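PDB 5CEC: Bd3460, which acts as an ankyrin-repeat immunity protein, binding the predatory endopeptidase Bd3459 to protect Bdellovibrio from its own enzyme during prey invasion. Local coordinates for the interface of chains B and A. Numbering follows the deposited sequence. Chains: chain A, Bd3460; chain B, Bd3459.

The interface of chains B and A. Residues chain B 345, 403; chain A 107, 109, 141-142.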
# COMPACT_ATOMS: atom_id res chain seq x y z
N SER B 345 -4.34 9.82 1.70
CA SER B 345 -4.64 10.89 2.68
C SER B 345 -3.38 11.43 3.37
O SER B 345 -3.32 11.70 4.58
CB SER B 345 -5.65 10.40 3.72
OG SER B 345 -6.89 10.14 3.11
N LYS B 403 5.09 12.51 8.77
CA LYS B 403 4.48 13.50 7.89
C LYS B 403 4.95 14.90 8.22
O LYS B 403 5.26 15.69 7.33
CB LYS B 403 2.96 13.43 8.02
CG LYS B 403 2.37 12.17 7.47
CD LYS B 403 0.85 12.12 7.63
CE LYS B 403 0.25 10.85 7.07
NZ LYS B 403 -1.21 10.80 7.26
N ASP A 107 -4.92 6.30 8.66
CA ASP A 107 -5.38 6.74 7.35
C ASP A 107 -6.39 5.80 6.71
O ASP A 107 -6.57 5.80 5.50
CB ASP A 107 -4.21 7.01 6.39
CG ASP A 107 -3.34 8.18 6.79
OD1 ASP A 107 -3.38 8.67 7.91
OD2 ASP A 107 -2.58 8.67 5.96
N TYR A 109 -9.62 6.07 6.23
CA TYR A 109 -10.69 7.05 6.25
C TYR A 109 -12.02 6.52 5.73
O TYR A 109 -13.06 7.00 6.17
CB TYR A 109 -10.24 8.32 5.53
CG TYR A 109 -9.34 9.15 6.42
CD1 TYR A 109 -9.86 9.86 7.49
CD2 TYR A 109 -7.94 9.19 6.24
CE1 TYR A 109 -9.07 10.61 8.33
CE2 TYR A 109 -7.13 9.93 7.09
CZ TYR A 109 -7.69 10.65 8.13
OH TYR A 109 -6.94 11.42 8.97
N ASN A 141 -5.25 15.81 7.11
CA ASN A 141 -5.11 14.69 6.18
C ASN A 141 -6.30 14.36 5.30
O ASN A 141 -6.10 13.91 4.19
CB ASN A 141 -4.71 13.44 6.97
CG ASN A 141 -3.32 13.56 7.54
OD1 ASN A 141 -2.34 13.64 6.80
ND2 ASN A 141 -3.24 13.67 8.86
N ASN A 142 -7.54 14.46 5.79
CA ASN A 142 -8.70 14.03 5.01
C ASN A 142 -9.86 14.96 5.28
O ASN A 142 -10.48 14.89 6.33
CB ASN A 142 -9.07 12.58 5.33
CG ASN A 142 -10.11 12.03 4.39
OD1 ASN A 142 -11.29 12.40 4.48
ND2 ASN A 142 -9.67 11.19 3.44
O HOH W 1 -3.07 7.83 3.39
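One face of the A:Tyr109 ring is covered by A:Asn142 CB, centred over it, and B:Ser345 comes in on that same side but out at the CD2/CE2 edge, its CB 3.6 Å from A:Tyr109 CD2. This is the surface of the ankyrin-repeat protein Bd3460, where loop and helix-end residues receive a loop and a helix of the S13-family endopeptidase Bd3459. The A:Asn142 amide points its ND2 almost within its own plane at the B:Ser345 hydroxyl, giving a nearly straight hydrogen bond of 3.0 Å to OG (169° at H). The backbone sets A:Asn142 CB over the tyrosine ring, and CG, anti to the backbone nitrogen (chi1 -170°), carries the amide towards the serine.

Beside this, B:Lys403 reaches out of helix 394-411 with its chain fully extended beyond CG. It and A:Asp107 come from opposite directions, the ammonium arriving on the OD1/OD2 side of the carboxylate. B:Lys403 NZ forms a salt bridge to A:Asp107 OD2 at 2.8 Å, where the oxygen offers its syn lone pair; a weak bond to OD1 accompanies it. A:Asn141 OD1 also takes a weak bond from NZ, which fits the amide as modelled. A:Asn141 OD1 lies 3.1 Å from the B:Ser345 carbonyl O, an unfavourable acceptor-acceptor contact that the nearby ammonium probably offsets. A water links the loop to the same carboxylate, 2.9 Å from B:Ser345 N and 2.7 Å from A:Asp107 OD2, tying serine backbone and lysine to one oxygen.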